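Local atomic coordinates of uncharacterized protein (Legionella pneumophila subsp. pneumophila str. Philadelphia 1, PDB entry 4EZI), a protein that is of unknown function but has the alpha/beta-hydrolase fold and may act as a lipase on triacylglycerols. Residues A[163-168]-A[192-197]; A[311-316]-A[360-365]. All blocks are in the same frame, centred on the assembly; numbering follows the deposited sequence. Where two conformers were deposited one is given.

Contact 1 (A[163-168]-A[192-197]); sequences LYLAGY and SAVAPG
Leu-163 and Ser-192 begin the pairing of two parallel strands, 163-168 and 193-197, whose axes run within 3° of each other. Backbone bonds hold most of it: Leu-165 N donates to Ala-193 O at 3.0 Å, Ala-195 N to Leu-165 O at 2.9 Å, and Gly-197 N to Gly-167 O at 2.8 Å. At the start, Leu-163 is gripped from both ends. Its O accepts from Ser-192 N, and its N-H points almost straight (166°) at Ser-192 OG, 3.0 Å off; chi1 of -50° sets that hydroxyl beside its own backbone N. With helix 170-185 the strands form a beta-alpha-beta unit of the alpha/beta-hydrolase sheet, and Gly-167 and Tyr-168 lead into a probable nucleophile elbow at Ser-169. Apolar contacts lie on both faces. Leu-165 CD1 meets Val-194 CG2 at 4.0 Å on the side of helix 170-185; on the other, covered by helix 355-370, Tyr-164 presents its ring edge to Ala-193 CB. A CA-H...O contact joins Tyr-168 CA to Gly-197 O (3.3 Å), while the phenol OH of Tyr-168 bonds to His-351 O.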
ATOM      1  N   LEU A 163      -9.092  12.546   8.533  1.00  9.87           N
ATOM      2  CA  LEU A 163      -8.801  11.413   7.669  1.00  9.63           C
ATOM      3  C   LEU A 163      -7.337  11.447   7.258  1.00  8.49           C
ATOM      4  O   LEU A 163      -6.863  12.421   6.654  1.00  9.25           O
ATOM      5  CB  LEU A 163      -9.703  11.441   6.439  1.00  9.86           C
ATOM      6  CG  LEU A 163      -9.451  10.379   5.371  1.00  9.66           C
ATOM      7  CD1 LEU A 163      -9.604   8.944   5.900  1.00 11.01           C
ATOM      8  CD2 LEU A 163     -10.364  10.606   4.189  1.00 11.37           C
ATOM      9  N   TYR A 164      -6.616  10.378   7.566  1.00  8.20           N
ATOM     10  CA  TYR A 164      -5.194  10.277   7.291  1.00  7.96           C
ATOM     11  C   TYR A 164      -4.955   9.086   6.353  1.00  7.89           C
ATOM     12  O   TYR A 164      -5.575   8.045   6.539  1.00  8.63           O
ATOM     13  CB  TYR A 164      -4.418  10.058   8.598  1.00  9.15           C
ATOM     14  CG  TYR A 164      -4.840  10.963   9.738  1.00  9.42           C
ATOM     15  CD1 TYR A 164      -4.446  12.288   9.789  1.00 10.04           C
ATOM     16  CD2 TYR A 164      -5.682  10.496  10.736  1.00  9.83           C
ATOM     17  CE1 TYR A 164      -4.857  13.117  10.853  1.00 10.02           C
ATOM     18  CE2 TYR A 164      -6.087  11.290  11.779  1.00 10.21           C
ATOM     19  CZ  TYR A 164      -5.697  12.611  11.826  1.00  9.51           C
ATOM     20  OH  TYR A 164      -6.081  13.408  12.876  1.00 11.92           O
ATOM     21  N   LEU A 165      -4.049   9.224   5.387  1.00  7.94           N
ATOM     22  CA  LEU A 165      -3.785   8.140   4.432  1.00  7.55           C
ATOM     23  C   LEU A 165      -2.298   7.792   4.492  1.00  7.25           C
ATOM     24  O   LEU A 165      -1.461   8.668   4.294  1.00  7.88           O
ATOM     25  CB  LEU A 165      -4.150   8.568   3.005  1.00  8.88           C
ATOM     26  CG  LEU A 165      -5.522   9.220   2.782  1.00  9.51           C
ATOM     27  CD1 LEU A 165      -5.630   9.631   1.312  1.00 10.96           C
ATOM     28  CD2 LEU A 165      -6.688   8.354   3.218  1.00  9.55           C
ATOM     29  N   ALA A 166      -1.963   6.519   4.699  1.00  7.59           N
ATOM     30  CA  ALA A 166      -0.564   6.079   4.738  1.00  7.11           C
ATOM     31  C   ALA A 166      -0.452   4.686   4.138  1.00  6.83           C
ATOM     32  O   ALA A 166      -1.420   3.956   4.047  1.00  7.43           O
ATOM     33  CB  ALA A 166      -0.013   6.078   6.159  1.00  9.56           C
ATOM     34  N   GLY A 167       0.775   4.313   3.812  1.00  7.04           N
ATOM     35  CA  GLY A 167       1.054   2.970   3.361  1.00  6.63           C
ATOM     36  C   GLY A 167       2.537   2.809   3.179  1.00  6.92           C
ATOM     37  O   GLY A 167       3.283   3.777   3.329  1.00  8.09           O
ATOM     38  N   TYR A 168       2.977   1.604   2.803  1.00  6.54           N
ATOM     39  CA  TYR A 168       4.416   1.353   2.599  1.00  6.45           C
ATOM     40  C   TYR A 168       4.589   0.565   1.324  1.00  7.18           C
ATOM     41  O   TYR A 168       3.856  -0.378   1.054  1.00  7.25           O
ATOM     42  CB  TYR A 168       5.003   0.570   3.780  1.00  7.26           C
ATOM     43  CG  TYR A 168       6.517   0.678   3.873  1.00  7.36           C
ATOM     44  CD1 TYR A 168       7.095   1.837   4.359  1.00  8.12           C
ATOM     45  CD2 TYR A 168       7.374  -0.342   3.455  1.00  7.59           C
ATOM     46  CE1 TYR A 168       8.484   1.969   4.443  1.00  8.03           C
ATOM     47  CE2 TYR A 168       8.747  -0.215   3.515  1.00  7.71           C
ATOM     48  CZ  TYR A 168       9.292   0.950   4.020  1.00  7.91           C
ATOM     49  OH  TYR A 168      10.644   1.144   4.059  1.00  9.57           O
ATOM     50  N   SER A 192      -7.007  14.995   5.666  1.00 10.42           N
ATOM     51  CA  SER A 192      -6.235  15.779   6.647  1.00 10.17           C
ATOM     52  C   SER A 192      -4.727  15.715   6.435  1.00  9.87           C
ATOM     53  O   SER A 192      -4.033  16.694   6.655  1.00 11.28           O
ATOM     54  CB  SER A 192      -6.568  15.333   8.080  1.00 10.60           C
ATOM     55  OG  SER A 192      -7.968  15.293   8.296  1.00 12.09           O
ATOM     56  N   ALA A 193      -4.202  14.563   6.029  1.00  9.34           N
ATOM     57  CA  ALA A 193      -2.758  14.417   5.838  1.00  9.09           C
ATOM     58  C   ALA A 193      -2.510  13.097   5.133  1.00  8.75           C
ATOM     59  O   ALA A 193      -3.258  12.130   5.311  1.00  9.19           O
ATOM     60  CB  ALA A 193      -2.005  14.436   7.143  1.00 10.40           C
ATOM     61  N   VAL A 194      -1.434  13.045   4.356  1.00  8.68           N
ATOM     62  CA  VAL A 194      -1.083  11.900   3.514  1.00  8.37           C
ATOM     63  C   VAL A 194       0.425  11.659   3.661  1.00  8.48           C
ATOM     64  O   VAL A 194       1.208  12.593   3.500  1.00  9.07           O
ATOM     65  CB  VAL A 194      -1.470  12.177   2.048  1.00  8.17           C
ATOM     66  CG1 VAL A 194      -1.139  10.961   1.179  1.00  9.24           C
ATOM     67  CG2 VAL A 194      -2.953  12.501   1.957  1.00 10.30           C
ATOM     68  N   ALA A 195       0.833  10.413   3.903  1.00  8.79           N
ATOM     69  CA  ALA A 195       2.237  10.105   4.125  1.00  7.99           C
ATOM     70  C   ALA A 195       2.602   8.736   3.501  1.00  8.17           C
ATOM     71  O   ALA A 195       2.699   7.724   4.192  1.00  8.43           O
ATOM     72  CB  ALA A 195       2.581  10.132   5.613  1.00  9.71           C
ATOM     73  N   PRO A 196       2.810   8.680   2.175  1.00  7.69           N
ATOM     74  CA  PRO A 196       3.284   7.456   1.545  1.00  8.29           C
ATOM     75  C   PRO A 196       4.702   7.143   1.985  1.00  7.63           C
ATOM     76  O   PRO A 196       5.572   7.997   1.897  1.00  8.26           O
ATOM     77  CB  PRO A 196       3.234   7.784   0.051  0.50  8.13           C
ATOM     78  CG  PRO A 196       3.453   9.227   0.014  0.50  7.51           C
ATOM     79  CD  PRO A 196       2.706   9.773   1.198  0.50  8.41           C
ATOM     80  N   GLY A 197       4.926   5.892   2.396  1.00  7.18           N
ATOM     81  CA  GLY A 197       6.209   5.416   2.843  1.00  7.47           C
ATOM     82  C   GLY A 197       6.905   4.570   1.800  1.00  7.82           C
ATOM     83  O   GLY A 197       6.332   3.617   1.265  1.00  8.19           O
TER

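Contact 2 (A[311-316]-A[360-365]); sequences LLVGTK and KEQVDF
Leu-311 lays its CB over the centre of the Phe-365 ring, 3.5 Å from the centroid and only 8° off the ring normal, a CH-pi contact on one face. Leu-311 CG is anti to the backbone N (chi1 173°), and beyond it CD2 reaches the root of the phenylalanine, 3.9 Å from Phe-365 CB. Phe-365 likewise holds CG anti to its backbone N (chi1 -169°); its CZ lies 3.6 Å from Leu-311 CB, and the two side chains slide past each other in opposite directions. Two residues further along the strand, Val-313 offers its two methyls to the helix, about a turn before Phe-365: CG2 meets Glu-361 CB at 3.9 Å, and CG1, placed between its own backbone N and carbonyl carbon, meets Gln-362 CG at 4.2 Å. Helix 355-370 thus packs across one face of the alpha/beta-hydrolase sheet; the axes of segments 311-314 and 360-365 run roughly antiparallel and approach to 9.5 Å. Glu-361 touches the valine through its aliphatic CB and CG, and its chain bends at chi2. Gln-362 instead extends beyond CG and carries its amide to the neighbouring strands, where NE2 bonds to both Ala-195 O and Gly-167 O. On the helix itself, Lys-360 NZ forms a salt bridge with Asp-364 OD2, 3.1 Å away; Asp-364 OD2 receives it on its syn lone pair.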
ATOM      1  N   LEU A 311       3.572  14.196   2.996  1.00  9.61           N
ATOM      2  CA  LEU A 311       4.918  13.834   3.400  1.00  9.36           C
ATOM      3  C   LEU A 311       5.376  12.608   2.614  1.00  9.22           C
ATOM      4  O   LEU A 311       4.787  11.564   2.765  1.00  9.80           O
ATOM      5  CB  LEU A 311       4.987  13.514   4.900  1.00  9.89           C
ATOM      6  CG  LEU A 311       6.320  12.965   5.402  1.00  9.52           C
ATOM      7  CD1 LEU A 311       7.432  13.964   5.241  1.00 11.59           C
ATOM      8  CD2 LEU A 311       6.247  12.459   6.839  1.00 11.08           C
ATOM      9  N   LEU A 312       6.431  12.728   1.815  1.00  9.15           N
ATOM     10  CA  LEU A 312       7.013  11.584   1.129  1.00  8.48           C
ATOM     11  C   LEU A 312       8.170  11.123   2.006  1.00  9.06           C
ATOM     12  O   LEU A 312       9.189  11.817   2.098  1.00 10.28           O
ATOM     13  CB  LEU A 312       7.514  11.974  -0.268  1.00  9.62           C
ATOM     14  CG  LEU A 312       6.555  12.764  -1.154  1.00 10.93           C
ATOM     15  CD1 LEU A 312       7.197  12.936  -2.549  1.00 13.46           C
ATOM     16  CD2 LEU A 312       5.151  12.113  -1.216  1.00 11.55           C
ATOM     17  N   VAL A 313       8.011   9.991   2.682  1.00  8.26           N
ATOM     18  CA  VAL A 313       8.992   9.548   3.663  1.00  8.38           C
ATOM     19  C   VAL A 313       9.538   8.157   3.306  1.00  8.16           C
ATOM     20  O   VAL A 313       8.774   7.228   3.054  1.00  8.86           O
ATOM     21  CB  VAL A 313       8.424   9.632   5.104  1.00  8.39           C
ATOM     22  CG1 VAL A 313       7.042   8.948   5.240  1.00 10.18           C
ATOM     23  CG2 VAL A 313       9.426   9.102   6.110  1.00 10.30           C
ATOM     24  N   GLY A 314      10.863   8.038   3.331  1.00  7.86           N
ATOM     25  CA  GLY A 314      11.541   6.821   2.933  1.00  8.35           C
ATOM     26  C   GLY A 314      12.938   6.780   3.491  1.00  8.08           C
ATOM     27  O   GLY A 314      13.205   7.386   4.541  1.00  9.20           O
ATOM     28  N   THR A 315      13.831   6.093   2.784  1.00  8.84           N
ATOM     29  CA  THR A 315      15.203   5.925   3.202  1.00  8.94           C
ATOM     30  C   THR A 315      16.130   6.017   1.996  1.00  8.54           C
ATOM     31  O   THR A 315      15.919   5.347   0.980  1.00  8.52           O
ATOM     32  CB  THR A 315      15.461   4.600   3.940  1.00  8.58           C
ATOM     33  OG1 THR A 315      16.878   4.467   4.159  1.00 10.02           O
ATOM     34  CG2 THR A 315      14.900   3.359   3.188  1.00  8.85           C
ATOM     35  N   LYS A 316      17.164   6.845   2.089  1.00  9.61           N
ATOM     36  CA  LYS A 316      18.180   6.922   1.061  1.00  9.34           C
ATOM     37  C   LYS A 316      18.987   5.629   0.942  1.00  9.50           C
ATOM     38  O   LYS A 316      19.671   5.416  -0.066  1.00 11.53           O
ATOM     39  CB  LYS A 316      19.099   8.152   1.263  1.00 10.49           C
ATOM     40  CG  LYS A 316      18.390   9.449   0.974  1.00 11.28           C
ATOM     41  CD  LYS A 316      19.237  10.655   1.337  1.00 14.49           C
ATOM     42  CE  LYS A 316      18.567  11.951   0.958  1.00 15.86           C
ATOM     43  NZ  LYS A 316      19.476  13.101   1.248  1.00 21.81           N
ATOM     44  N   LYS A 360       6.953   5.365  12.240  1.00  8.49           N
ATOM     45  CA  LYS A 360       7.001   6.366  13.322  1.00  9.75           C
ATOM     46  C   LYS A 360       6.836   7.777  12.762  1.00  9.69           C
ATOM     47  O   LYS A 360       6.080   8.586  13.313  1.00 10.76           O
ATOM     48  CB  LYS A 360       8.311   6.225  14.101  1.00 10.14           C
ATOM     49  CG  LYS A 360       8.491   7.195  15.259  1.00 15.49           C
ATOM     50  CD  LYS A 360       7.366   7.203  16.242  1.00 21.42           C
ATOM     51  CE  LYS A 360       7.755   7.919  17.570  1.00 22.47           C
ATOM     52  NZ  LYS A 360       8.728   9.039  17.361  1.00 26.53           N
ATOM     53  N   GLU A 361       7.507   8.056  11.651  1.00  8.87           N
ATOM     54  CA  GLU A 361       7.348   9.344  10.990  1.00  9.79           C
ATOM     55  C   GLU A 361       5.931   9.590  10.523  1.00  9.10           C
ATOM     56  O   GLU A 361       5.435  10.722  10.594  1.00  9.83           O
ATOM     57  CB  GLU A 361       8.311   9.514   9.833  1.00  9.83           C
ATOM     58  CG  GLU A 361       9.793   9.474  10.187  1.00 11.99           C
ATOM     59  CD  GLU A 361      10.277  10.571  11.134  1.00 21.25           C
ATOM     60  OE1 GLU A 361       9.692  11.669  11.183  1.00 21.80           O
ATOM     61  OE2 GLU A 361      11.298  10.328  11.819  1.00 26.21           O
ATOM     62  N   GLN A 362       5.283   8.558   9.991  1.00  8.42           N
ATOM     63  CA  GLN A 362       3.894   8.700   9.542  1.00  8.73           C
ATOM     64  C   GLN A 362       2.984   9.087  10.703  1.00  9.01           C
ATOM     65  O   GLN A 362       2.207  10.030  10.596  1.00  9.81           O
ATOM     66  CB  GLN A 362       3.404   7.398   8.880  1.00  8.93           C
ATOM     67  CG  GLN A 362       4.107   7.106   7.572  1.00  8.55           C
ATOM     68  CD  GLN A 362       3.834   5.702   7.053  1.00  7.60           C
ATOM     69  OE1 GLN A 362       3.634   4.764   7.819  1.00  8.76           O
ATOM     70  NE2 GLN A 362       3.827   5.544   5.736  1.00  7.85           N
ATOM     71  N   VAL A 363       3.082   8.349  11.798  1.00  8.74           N
ATOM     72  CA  VAL A 363       2.266   8.657  12.982  1.00  9.70           C
ATOM     73  C   VAL A 363       2.498  10.093  13.467  1.00 10.32           C
ATOM     74  O   VAL A 363       1.568  10.829  13.755  1.00 10.73           O
ATOM     75  CB  VAL A 363       2.516   7.657  14.164  1.00 10.72           C
ATOM     76  CG1 VAL A 363       1.732   8.101  15.438  1.00 14.24           C
ATOM     77  CG2 VAL A 363       2.167   6.231  13.760  1.00 13.01           C
ATOM     78  N   ASP A 364       3.766  10.482  13.529  1.00 10.57           N
ATOM     79  CA  ASP A 364       4.111  11.823  14.001  1.00 11.00           C
ATOM     80  C   ASP A 364       3.560  12.912  13.074  1.00 10.94           C
ATOM     81  O   ASP A 364       3.109  13.966  13.535  1.00 12.11           O
ATOM     82  CB  ASP A 364       5.608  11.970  14.156  1.00 12.39           C
ATOM     83  CG  ASP A 364       6.165  11.231  15.349  1.00 16.69           C
ATOM     84  OD1 ASP A 364       5.412  10.872  16.275  1.00 18.14           O
ATOM     85  OD2 ASP A 364       7.403  11.057  15.379  1.00 18.62           O
ATOM     86  N   PHE A 365       3.607  12.673  11.772  1.00 10.31           N
ATOM     87  CA  PHE A 365       3.040  13.597  10.804  1.00 10.13           C
ATOM     88  C   PHE A 365       1.535  13.752  10.994  1.00  8.97           C
ATOM     89  O   PHE A 365       1.015  14.872  11.017  1.00 11.52           O
ATOM     90  CB  PHE A 365       3.355  13.111   9.396  1.00 10.24           C
ATOM     91  CG  PHE A 365       3.050  14.087   8.297  1.00 10.22           C
ATOM     92  CD1 PHE A 365       3.744  15.280   8.187  1.00 11.05           C
ATOM     93  CD2 PHE A 365       2.083  13.801   7.350  1.00 10.23           C
ATOM     94  CE1 PHE A 365       3.495  16.155   7.136  1.00 10.76           C
ATOM     95  CE2 PHE A 365       1.809  14.669   6.316  1.00 11.53           C
ATOM     96  CZ  PHE A 365       2.535  15.846   6.202  1.00 11.53           C
TER

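Contact 1 closes along the chain before contact 2 opens, and their centres lie about 9 Å apart. Strands 162-168, 193-197 and 310-314 are consecutive and parallel in the same mixed sheet; contact 1 pairs the first two, whereas contact 2 sets the third against helix 355-370, which also covers contact 1 and reaches it through Gln-362. A backbone bond from Leu-311 N to Val-194 O, 2.9 Å long, stitches the middle strand to the third. Strand 162-168 leads directly into the probable nucleophile Ser-169, whose likely partners are His-351 and Asp-318, and the helix packs on the sheet beside that strand.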